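Local atomic coordinates of EchA1_1 (Mycobacterium avium subsp. paratuberculosis, PDB entry 3R9T), a protein that probably catalyses the reversible hydration of (2E)-enoyl-CoA to (3S)-3-hydroxyacyl-CoA in fatty acid metabolism. Residues B[56-61]-B[103-108]; B[126-131]-B[181-186]. All blocks are in the same frame, centred on the assembly; numbering follows the deposited sequence. Where two conformers were deposited one is given.

Contact 1: residues B[56-61]-B[103-108]; sequences AVVLTG and PTIAAV
V57 and I105 are bonded across a parallel strand pair in the crotonase-fold sheet: V57 N donates to P103 O at 2.8 Å, and V57 O accepts from I105 N. I105 O then receives L59 N at 2.9 Å, and L59 O receives A107 N. T60 finishes the row with its side chain. OG1 stands anti to the backbone N (chi1 -162°), which swings the hydroxyl across to A107 and lets T60 OG1 donate to A107 O, 2.7 Å away and tilted 20° from the carbonyl plane.

V58, I105, T60 and A107 share one face. V58 CG1, anti to its own N, reaches forward along the strand to the methyl of A107, with V58 CG1 to A107 CB 3.7 Å, while V58 CG2 lies back near I105 CB at 4.2 Å; the V58 and I105 side chains cross at a slant. At the pair's start, A56 CB rests against P103 CG at 3.8 Å. V57, L59, T104 and A106 make up the other face, where V57 CB meets T104 CG2 loosely.

Helix 192-204 covers the face of I105 and A107, through A200 and A196. V57 packs on L45 and A48 of helix 35-50, and strand 19-24 continues the sheet beyond strand 56-61.

Contact 2: residues B[126-131]-B[181-186]; sequences VVADER and GLINEV
The parallel pairing of strand 125-129 with strand 185-187 forms one margin of the crotonase-fold sheet in this chain, entered from the turn after helix 174-180, whose C-terminal Schellman motif includes G181. N184 begins the pairing twice over: N184 N donates to V126 O at 2.8 Å, and N184 OD1 accepts V126 N at 2.9 Å in the carbonyl plane (N-H...O 167°). CG beside the backbone N (chi1 -65°) folds the amide back to V126, while ND2 bonds to K160 O of the second subunit. Farther on, A128 N donates to E185 O.

I183 packs on the A128 face of the pair. I183 CG2 presses on V126 CG1 at 3.5 Å, a close carbon-carbon approach, with the two side chains nearly perpendicular, and I183 CD1 reaches A128 CB at 3.6 Å. On the opposite face, E185 CG lies 3.5 Å from V127 CG1, the two side chains side by side and pointing the same way.

At the strand's end D129 makes an Asx turn: OD1 accepts R131 N through its anti lone pair. R131 returns side-on in a salt bridge, R131 NE to D129 OD1 2.9 Å and R131 NH2 to D129 OD2 2.8 Å, both oxygens met on the syn side, just over 30° out of the carboxylate plane.

From the N terminus, after strands 11-16 and 19-24 and helix 35-50, the chain enters strand 56-61, then makes a mostly irregular excursion before strand 104-108 closes contact 1 beside it. Only afterwards does contact 2 open: strand 125-129 follows helix 115-122, and a section about half helical leads through helix 174-180 to the return at 181-186. The two loops are therefore in series, neither nested nor crossed. Strands 104-108 and 125-129 join them as sheet neighbours, V108 N and O probably bonding to V127 O and D129 N. Together they give four successive parallel strands, 56-61, 104-108, 125-129 and 185-187, and helix 192-204 touches side chains of both contacts.

Contact 1: residues B[56-61]-B[103-108]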
# COMPACT_ATOMS: atom_id res chain seq x y z
N ALA B 56 22.11 -11.85 -9.53
CA ALA B 56 21.62 -10.99 -8.44
C ALA B 56 22.71 -10.02 -8.03
O ALA B 56 23.90 -10.25 -8.25
CB ALA B 56 21.19 -11.83 -7.24
N VAL B 57 22.29 -8.92 -7.41
CA VAL B 57 23.19 -7.90 -6.93
C VAL B 57 22.90 -7.62 -5.48
O VAL B 57 21.74 -7.45 -5.10
CB VAL B 57 22.97 -6.62 -7.72
CG1 VAL B 57 23.78 -5.45 -7.13
CG2 VAL B 57 23.33 -6.85 -9.18
N VAL B 58 23.97 -7.57 -4.68
CA VAL B 58 23.92 -7.11 -3.29
C VAL B 58 24.71 -5.81 -3.14
O VAL B 58 25.85 -5.72 -3.62
CB VAL B 58 24.49 -8.16 -2.31
CG1 VAL B 58 24.60 -7.61 -0.89
CG2 VAL B 58 23.62 -9.40 -2.32
N LEU B 59 24.08 -4.83 -2.48
CA LEU B 59 24.68 -3.53 -2.19
C LEU B 59 24.90 -3.44 -0.68
O LEU B 59 23.97 -3.65 0.07
CB LEU B 59 23.75 -2.38 -2.64
CG LEU B 59 24.28 -0.97 -2.31
CD1 LEU B 59 25.54 -0.68 -3.13
CD2 LEU B 59 23.18 0.10 -2.52
N THR B 60 26.13 -3.13 -0.25
CA THR B 60 26.44 -3.00 1.17
C THR B 60 27.47 -1.87 1.37
O THR B 60 27.92 -1.24 0.40
CB THR B 60 26.94 -4.37 1.72
OG1 THR B 60 26.87 -4.42 3.16
CG2 THR B 60 28.38 -4.66 1.22
N GLY B 61 27.82 -1.61 2.63
CA GLY B 61 28.76 -0.56 2.97
C GLY B 61 29.99 -1.18 3.60
O GLY B 61 29.88 -2.18 4.32
N PRO B 103 17.56 -9.03 -9.61
CA PRO B 103 17.24 -8.65 -8.25
C PRO B 103 18.37 -7.92 -7.53
O PRO B 103 19.56 -8.29 -7.67
CB PRO B 103 16.94 -10.00 -7.56
CG PRO B 103 17.67 -11.02 -8.40
CD PRO B 103 17.53 -10.50 -9.79
N THR B 104 17.97 -6.90 -6.76
CA THR B 104 18.86 -6.13 -5.90
C THR B 104 18.49 -6.27 -4.43
O THR B 104 17.33 -6.19 -4.08
CB THR B 104 18.88 -4.64 -6.29
OG1 THR B 104 17.56 -4.10 -6.19
CG2 THR B 104 19.41 -4.46 -7.75
N ILE B 105 19.49 -6.49 -3.59
CA ILE B 105 19.31 -6.69 -2.18
C ILE B 105 20.26 -5.75 -1.48
O ILE B 105 21.47 -5.83 -1.68
CB ILE B 105 19.68 -8.13 -1.78
CG1 ILE B 105 18.87 -9.15 -2.59
CG2 ILE B 105 19.55 -8.31 -0.24
CD1 ILE B 105 19.41 -10.59 -2.46
N ALA B 106 19.72 -4.87 -0.66
CA ALA B 106 20.51 -4.02 0.20
C ALA B 106 20.91 -4.78 1.47
O ALA B 106 20.05 -5.30 2.16
CB ALA B 106 19.72 -2.80 0.58
N ALA B 107 22.20 -4.88 1.73
CA ALA B 107 22.68 -5.53 2.92
C ALA B 107 23.17 -4.43 3.85
O ALA B 107 24.31 -3.94 3.72
CB ALA B 107 23.78 -6.48 2.58
N VAL B 108 22.27 -4.01 4.73
CA VAL B 108 22.46 -2.85 5.58
C VAL B 108 23.22 -3.22 6.84
O VAL B 108 22.68 -3.83 7.77
CB VAL B 108 21.12 -2.22 5.88
CG1 VAL B 108 21.30 -1.03 6.77
CG2 VAL B 108 20.45 -1.83 4.54

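Contact 2: residues B[126-131]-B[181-186]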
# COMPACT_ATOMS: atom_id res chain seq x y z
N VAL B 126 15.64 -5.99 1.34
CA VAL B 126 16.57 -5.46 2.36
C VAL B 126 16.76 -6.45 3.52
O VAL B 126 15.80 -6.88 4.13
CB VAL B 126 16.08 -4.13 2.96
CG1 VAL B 126 17.13 -3.53 3.85
CG2 VAL B 126 15.70 -3.12 1.84
N VAL B 127 18.02 -6.75 3.81
CA VAL B 127 18.43 -7.46 5.02
C VAL B 127 19.25 -6.47 5.87
O VAL B 127 20.15 -5.81 5.34
CB VAL B 127 19.26 -8.68 4.64
CG1 VAL B 127 19.72 -9.47 5.88
CG2 VAL B 127 18.46 -9.55 3.68
N ALA B 128 18.94 -6.37 7.16
CA ALA B 128 19.63 -5.40 8.02
C ALA B 128 20.23 -6.04 9.27
O ALA B 128 19.60 -6.84 9.93
CB ALA B 128 18.68 -4.32 8.44
N ASP B 129 21.46 -5.63 9.57
CA ASP B 129 22.08 -5.81 10.88
C ASP B 129 21.13 -5.23 11.95
O ASP B 129 20.54 -4.16 11.76
CB ASP B 129 23.42 -5.05 10.84
CG ASP B 129 24.31 -5.35 12.02
OD1 ASP B 129 23.92 -5.01 13.16
OD2 ASP B 129 25.43 -5.87 11.79
N GLU B 130 20.99 -5.94 13.07
CA GLU B 130 20.11 -5.54 14.18
C GLU B 130 20.41 -4.12 14.65
O GLU B 130 19.55 -3.44 15.18
CB GLU B 130 20.21 -6.54 15.36
CG GLU B 130 21.65 -6.76 15.88
CD GLU B 130 21.76 -7.75 17.04
OE1 GLU B 130 21.01 -7.61 18.02
OE2 GLU B 130 22.63 -8.67 16.96
N ARG B 131 21.66 -3.69 14.46
CA ARG B 131 22.10 -2.35 14.88
C ARG B 131 21.70 -1.22 13.93
O ARG B 131 21.81 -0.04 14.28
CB ARG B 131 23.61 -2.33 15.04
CG ARG B 131 24.15 -3.19 16.16
CD ARG B 131 25.67 -3.30 16.03
NE ARG B 131 26.07 -4.00 14.81
CZ ARG B 131 27.32 -4.19 14.43
NH1 ARG B 131 28.33 -3.76 15.19
NH2 ARG B 131 27.58 -4.83 13.29
N GLY B 181 7.11 -4.02 7.41
CA GLY B 181 7.22 -4.69 6.10
C GLY B 181 8.12 -3.94 5.15
O GLY B 181 8.22 -4.24 3.95
N LEU B 182 8.81 -2.98 5.70
CA LEU B 182 9.79 -2.20 4.95
C LEU B 182 11.18 -2.80 4.61
O LEU B 182 11.84 -2.41 3.63
CB LEU B 182 10.06 -0.97 5.76
CG LEU B 182 11.12 -0.05 5.17
CD1 LEU B 182 10.62 0.51 3.81
CD2 LEU B 182 11.49 1.07 6.13
N ILE B 183 11.68 -3.62 5.51
CA ILE B 183 12.83 -4.45 5.22
C ILE B 183 12.32 -5.86 5.41
O ILE B 183 11.24 -6.07 6.00
CB ILE B 183 14.05 -4.14 6.10
CG1 ILE B 183 13.79 -4.50 7.56
CG2 ILE B 183 14.47 -2.65 5.92
CD1 ILE B 183 15.06 -4.44 8.42
N ASN B 184 13.10 -6.82 4.92
CA ASN B 184 12.70 -8.23 4.94
C ASN B 184 13.12 -9.02 6.17
O ASN B 184 12.36 -9.90 6.62
CB ASN B 184 13.24 -8.91 3.70
CG ASN B 184 12.62 -8.36 2.44
OD1 ASN B 184 13.17 -7.46 1.81
ND2 ASN B 184 11.44 -8.87 2.08
N GLU B 185 14.30 -8.72 6.68
CA GLU B 185 14.85 -9.51 7.76
C GLU B 185 15.92 -8.77 8.55
O GLU B 185 16.60 -7.88 8.04
CB GLU B 185 15.31 -10.84 7.18
CG GLU B 185 16.67 -10.90 6.71
CD GLU B 185 17.10 -12.33 6.47
OE1 GLU B 185 17.96 -12.50 5.62
OE2 GLU B 185 16.60 -13.28 7.11
N VAL B 186 16.00 -9.12 9.83
CA VAL B 186 16.93 -8.55 10.77
C VAL B 186 17.83 -9.69 11.18
O VAL B 186 17.33 -10.78 11.51
CB VAL B 186 16.22 -7.94 11.98
CG1 VAL B 186 17.23 -7.31 12.92
CG2 VAL B 186 15.23 -6.85 11.52